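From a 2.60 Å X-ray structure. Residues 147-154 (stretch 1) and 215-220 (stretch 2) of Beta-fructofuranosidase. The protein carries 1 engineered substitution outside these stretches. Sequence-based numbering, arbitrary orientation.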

# COMPACT_ATOMS: atom_id res chain seq x y z
N THR A 147 13.80 9.57 0.74
CA THR A 147 12.90 9.52 -0.40
C THR A 147 13.66 9.75 -1.70
O THR A 147 14.88 9.91 -1.72
CB THR A 147 11.88 10.66 -0.32
OG1 THR A 147 12.55 11.90 -0.56
CG2 THR A 147 11.23 10.70 1.02
N THR A 148 12.90 9.77 -2.78
CA THR A 148 13.46 10.03 -4.09
C THR A 148 13.78 11.52 -4.04
O THR A 148 13.17 12.28 -3.27
CB THR A 148 12.42 9.77 -5.20
OG1 THR A 148 12.12 8.37 -5.27
CG2 THR A 148 12.92 10.25 -6.55
N ALA A 149 14.71 11.94 -4.88
CA ALA A 149 15.13 13.33 -4.92
C ALA A 149 14.56 14.10 -6.11
O ALA A 149 14.52 13.60 -7.24
CB ALA A 149 16.66 13.40 -4.93
N TRP A 150 14.13 15.33 -5.83
CA TRP A 150 13.54 16.22 -6.82
C TRP A 150 14.32 17.53 -6.88
O TRP A 150 14.61 18.16 -5.85
CB TRP A 150 12.09 16.50 -6.46
CG TRP A 150 11.93 17.21 -5.14
CD1 TRP A 150 11.76 18.55 -4.93
CD2 TRP A 150 11.87 16.59 -3.84
NE1 TRP A 150 11.60 18.81 -3.60
CE2 TRP A 150 11.66 17.63 -2.90
CE3 TRP A 150 11.97 15.27 -3.38
CZ2 TRP A 150 11.55 17.38 -1.53
CZ3 TRP A 150 11.86 15.03 -2.01
CH2 TRP A 150 11.65 16.07 -1.10
N LEU A 151 14.66 17.93 -8.10
CA LEU A 151 15.42 19.14 -8.40
C LEU A 151 14.89 20.42 -7.74
O LEU A 151 15.07 20.64 -6.54
CB LEU A 151 15.46 19.35 -9.91
CG LEU A 151 16.43 20.41 -10.46
CD1 LEU A 151 17.87 19.96 -10.20
CD2 LEU A 151 16.18 20.60 -11.96
N GLY A 152 14.24 21.26 -8.54
CA GLY A 152 13.68 22.49 -8.03
C GLY A 152 13.62 23.57 -9.09
O GLY A 152 13.92 23.31 -10.26
N GLN A 153 13.22 24.77 -8.69
CA GLN A 153 13.15 25.88 -9.63
C GLN A 153 14.58 26.35 -9.87
O GLN A 153 14.81 27.41 -10.43
CB GLN A 153 12.31 27.03 -9.06
CG GLN A 153 11.32 27.63 -10.08
CD GLN A 153 11.23 29.16 -10.02
OE1 GLN A 153 11.07 29.75 -8.95
NE2 GLN A 153 11.31 29.81 -11.18
N ASP A 154 15.53 25.54 -9.42
CA ASP A 154 16.96 25.80 -9.60
C ASP A 154 17.71 24.46 -9.67
O ASP A 154 17.09 23.41 -9.89
CB ASP A 154 17.51 26.65 -8.44
CG ASP A 154 16.48 26.89 -7.35
OD1 ASP A 154 15.96 25.91 -6.78
OD2 ASP A 154 16.21 28.07 -7.04
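Stretch 2 215-220: ETSSFG

Stretch 2, Glu-215 to Gly-220, lies alongside stretch 1 as one loop against another. Neither segment forms a regular helix or strand, yet their touching parts run in nearly the same direction: the line from Thr-216 to Phe-219 and the line from Thr-148 to Gln-153 differ by only 15°. The backbones come nearest where the CA of Trp-150 is 4.9 Å from the CA of Ser-217, and they have separated by the far end, where the CA of Gln-153 is 6.9 Å from the CA of Phe-219. The contact is modest, burying 303 Å² in all, and the partners are at least 66 residues apart in sequence.

A single hydrogen bond joins the two loops. The backbone N of Leu-151 donates to OG of Ser-217 at 3.2 Å, with an angle of 152° at the hydrogen, so the bond is reasonably straight if somewhat long. Serine suits this place because its short side chain, in the m rotamer, offers an acceptor close to its own backbone, within reach of the Leu-151 amide. The same hydroxyl fits closely against the preceding residue, with OG of Ser-217 3.5 Å from CA of Trp-150.

The remaining contacts are packing. At the start of the contact, Thr-148 and Thr-216 both direct their CA-to-CB bonds toward the opposing stretch, and their methyl groups meet, CG2 of Thr-148 lying 4.3 Å from CG2 of Thr-216. A threonine methyl provides a small nonpolar surface on an otherwise polar residue, useful in such a partly exposed position. The CA-to-CB bond of Trp-150 also starts toward stretch 2, with its CB 3.4 Å from the carbonyl O of Thr-216 and 4.2 Å from CG2 of Thr-216. Its indole end then leads away, so that chiefly the base of this buried side chain serves the contact.

At the other end, the CA-to-CB bond of Phe-219 is directed toward stretch 1, and its ring supplies a broad nonpolar surface. Its CE2 lies 3.9 Å from the carbonyl O of Gly-152, while its CD1 lies 4.1 Å from CG of Gln-153. The glutamine suits this exposed edge: its aliphatic CG packs near the ring, and the amide group lies beyond it, farther from the ring than CG. Gly-152 has phi/psi angles of 152°/-175°, at which a CB would be jammed against the carbonyl O of Leu-151. Glycine is therefore called for by the backbone itself, rather than by any crowding from stretch 2.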

# COMPACT_ATOMS: atom_id res chain seq x y z
N GLU A 215 5.52 13.67 -13.22
CA GLU A 215 6.92 13.40 -12.90
C GLU A 215 7.24 13.83 -11.46
O GLU A 215 6.39 14.38 -10.78
CB GLU A 215 7.84 14.10 -13.91
CG GLU A 215 9.29 13.58 -13.90
CD GLU A 215 10.16 14.21 -14.98
OE1 GLU A 215 11.41 14.07 -14.91
OE2 GLU A 215 9.60 14.83 -15.90
N THR A 216 8.46 13.57 -11.00
CA THR A 216 8.82 13.93 -9.63
C THR A 216 9.37 15.34 -9.46
O THR A 216 9.32 15.90 -8.37
CB THR A 216 9.84 12.94 -9.04
OG1 THR A 216 9.43 11.59 -9.33
CG2 THR A 216 9.91 13.10 -7.52
N SER A 217 9.88 15.92 -10.55
CA SER A 217 10.45 17.25 -10.47
C SER A 217 9.65 18.37 -11.15
O SER A 217 10.18 19.46 -11.40
CB SER A 217 11.89 17.22 -11.00
OG SER A 217 12.71 16.38 -10.18
N SER A 218 8.38 18.10 -11.44
CA SER A 218 7.50 19.09 -12.09
C SER A 218 7.20 20.28 -11.18
O SER A 218 6.74 20.11 -10.04
CB SER A 218 6.17 18.43 -12.49
OG SER A 218 6.38 17.25 -13.23
N PHE A 219 7.43 21.50 -11.67
CA PHE A 219 7.19 22.70 -10.87
C PHE A 219 6.37 23.78 -11.58
O PHE A 219 6.50 23.98 -12.79
CB PHE A 219 8.53 23.28 -10.41
CG PHE A 219 9.48 23.55 -11.52
CD1 PHE A 219 9.42 24.74 -12.23
CD2 PHE A 219 10.38 22.56 -11.92
CE1 PHE A 219 10.25 24.96 -13.33
CE2 PHE A 219 11.21 22.77 -13.01
CZ PHE A 219 11.14 23.97 -13.72
N GLY A 220 5.54 24.48 -10.80
CA GLY A 220 4.69 25.54 -11.31
C GLY A 220 4.50 25.72 -12.81
O GLY A 220 5.16 26.57 -13.43